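Local coordinates for SnoaL-like domain-containing protein (Kribbella flavida, PDB 4LMI) that is of unconfirmed function but belongs to the SnoaL-like family and is a putative ketosteroid isomerase, at the interface of chains A and B. Numbering follows the deposited sequence. Chains: chain A/B, Uncharacterized protein.

The interface of chains A and B. Residues chain A 71, 73, 78-80, 82, 95, 97; chain B 71, 73, 78-80, 82, 95, 97.
Sheet packs face to face on sheet where two SnoaL-like domains meet about a two-fold axis, each presenting strands 78-87 and 90-101 and the neighbouring strand 66-75 (65-75 in chain B). The pairing matches the deposited dimer and may be the biological one. Contacts across this patch are apolar; no nitrogen or oxygen of one chain comes within bonding reach of the other.

On the axis, like meets like. A:Val95 and B:Val95 point tip to tip, CG1 anti to the backbone N (chi1 178° in A), and their CG1 methyls touch tightly at 3.5 Å. The CB methyls of A:Ala80 and B:Ala80 abut at 3.6 Å.

Flanking this centre, the extended A:Arg71 lays its CD methylene over one face of the B:Phe97 ring, 3.7 Å from the ring centroid, in a CH-pi contact displaced toward the CD1 rim. Its guanidinium runs nearly parallel to the ring, the planes 12° apart. Within chain A, A:Arg71 NH1 donates to the hydroxyl OG of A:Ser82 (2.9 Å), which lies close to the guanidinium plane and should restrain its rotation. The far end of the same ring, CZ, meets A:Val95 CG1 at 3.8 Å, while A:Val95 CG2 sits at the ring's edge.

A:Leu73 crosses B:Phe97 obliquely with CD1 and presses CD2 onto the backbone of strand 78-87, 3.5 Å from B:Ala79 C, with B:Ser78 CB alongside.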
# COMPACT_ATOMS: atom_id res chain seq x y z
N ARG A 71 2.23 9.06 3.33
CA ARG A 71 3.48 8.31 3.49
C ARG A 71 4.20 8.24 2.16
O ARG A 71 3.57 8.10 1.11
CB ARG A 71 3.24 6.87 3.96
CG ARG A 71 2.45 6.67 5.23
CD ARG A 71 2.20 5.18 5.44
NE ARG A 71 1.31 4.91 6.56
CZ ARG A 71 -0.01 5.00 6.51
NH1 ARG A 71 -0.62 5.37 5.39
NH2 ARG A 71 -0.74 4.74 7.59
N LEU A 73 7.64 6.14 0.96
CA LEU A 73 8.83 5.31 1.16
C LEU A 73 9.57 5.15 -0.15
O LEU A 73 8.95 4.87 -1.17
CB LEU A 73 8.45 3.92 1.69
CG LEU A 73 7.92 3.77 3.12
CD1 LEU A 73 6.47 4.22 3.23
CD2 LEU A 73 8.04 2.31 3.52
N SER A 78 12.47 1.79 -6.19
CA SER A 78 11.05 1.56 -5.89
C SER A 78 10.51 2.56 -4.87
O SER A 78 11.23 2.99 -3.97
CB SER A 78 10.81 0.14 -5.35
OG SER A 78 11.34 -0.85 -6.21
N ALA A 79 9.23 2.91 -5.01
CA ALA A 79 8.56 3.73 -4.00
C ALA A 79 7.17 3.20 -3.65
O ALA A 79 6.51 2.55 -4.47
CB ALA A 79 8.48 5.19 -4.46
N ALA A 80 6.75 3.44 -2.41
CA ALA A 80 5.39 3.14 -1.98
C ALA A 80 4.85 4.41 -1.35
O ALA A 80 5.48 4.98 -0.44
CB ALA A 80 5.37 1.98 -0.99
N SER A 82 1.26 6.37 0.15
CA SER A 82 -0.16 6.43 0.47
C SER A 82 -0.64 7.86 0.30
O SER A 82 0.11 8.80 0.55
CB SER A 82 -0.46 5.89 1.88
OG SER A 82 0.28 6.58 2.87
N VAL A 95 -3.05 3.67 -2.30
CA VAL A 95 -1.70 3.18 -2.06
C VAL A 95 -1.08 2.86 -3.41
O VAL A 95 -1.63 2.08 -4.19
CB VAL A 95 -1.67 1.96 -1.13
CG1 VAL A 95 -0.23 1.48 -0.95
CG2 VAL A 95 -2.26 2.31 0.23
N PHE A 97 2.40 1.94 -5.73
CA PHE A 97 3.78 1.49 -5.87
C PHE A 97 4.35 2.00 -7.19
O PHE A 97 3.74 1.86 -8.25
CB PHE A 97 3.87 -0.04 -5.82
CG PHE A 97 3.53 -0.62 -4.48
CD1 PHE A 97 4.51 -0.79 -3.50
CD2 PHE A 97 2.23 -1.03 -4.19
CE1 PHE A 97 4.20 -1.34 -2.26
CE2 PHE A 97 1.91 -1.58 -2.95
CZ PHE A 97 2.89 -1.74 -1.99
N ARG B 71 5.78 -7.66 -2.72
CA ARG B 71 6.71 -6.54 -2.70
C ARG B 71 7.10 -6.28 -1.27
O ARG B 71 6.27 -6.45 -0.36
CB ARG B 71 6.08 -5.26 -3.26
CG ARG B 71 5.53 -5.34 -4.67
CD ARG B 71 4.89 -4.01 -5.03
NE ARG B 71 4.18 -4.05 -6.31
CZ ARG B 71 2.97 -4.57 -6.50
NH1 ARG B 71 2.30 -5.13 -5.49
NH2 ARG B 71 2.42 -4.54 -7.71
N LEU B 73 9.29 -3.10 0.56
CA LEU B 73 10.13 -1.91 0.57
C LEU B 73 10.48 -1.52 1.99
O LEU B 73 9.63 -1.58 2.88
CB LEU B 73 9.42 -0.74 -0.13
CG LEU B 73 9.28 -0.78 -1.66
CD1 LEU B 73 8.25 -1.81 -2.12
CD2 LEU B 73 8.90 0.61 -2.15
N SER B 78 10.66 2.48 8.31
CA SER B 78 9.38 2.21 7.67
C SER B 78 9.47 1.09 6.64
O SER B 78 10.46 1.01 5.90
CB SER B 78 8.85 3.47 6.99
OG SER B 78 8.82 4.57 7.89
N ALA B 79 8.44 0.26 6.59
CA ALA B 79 8.31 -0.76 5.54
C ALA B 79 6.93 -0.68 4.90
O ALA B 79 5.95 -0.31 5.56
CB ALA B 79 8.55 -2.15 6.10
N ALA B 80 6.86 -1.00 3.61
CA ALA B 80 5.57 -1.20 2.94
C ALA B 80 5.65 -2.56 2.26
O ALA B 80 6.60 -2.84 1.52
CB ALA B 80 5.31 -0.11 1.92
N SER B 82 3.39 -5.61 0.18
CA SER B 82 2.17 -6.15 -0.40
C SER B 82 2.23 -7.66 -0.34
O SER B 82 3.30 -8.26 -0.45
CB SER B 82 1.95 -5.66 -1.84
OG SER B 82 3.00 -6.07 -2.69
N VAL B 95 -1.89 -4.61 1.59
CA VAL B 95 -0.79 -3.68 1.57
C VAL B 95 -0.66 -3.21 3.01
O VAL B 95 -1.60 -2.66 3.58
CB VAL B 95 -1.02 -2.47 0.64
CG1 VAL B 95 0.20 -1.56 0.67
CG2 VAL B 95 -1.29 -2.93 -0.79
N PHE B 97 1.67 -1.24 6.02
CA PHE B 97 2.75 -0.33 6.41
C PHE B 97 3.20 -0.65 7.82
O PHE B 97 2.37 -0.76 8.73
CB PHE B 97 2.31 1.13 6.32
CG PHE B 97 2.04 1.59 4.91
CD1 PHE B 97 3.09 2.03 4.10
CD2 PHE B 97 0.75 1.57 4.39
CE1 PHE B 97 2.85 2.45 2.80
CE2 PHE B 97 0.50 1.99 3.08
CZ PHE B 97 1.55 2.43 2.29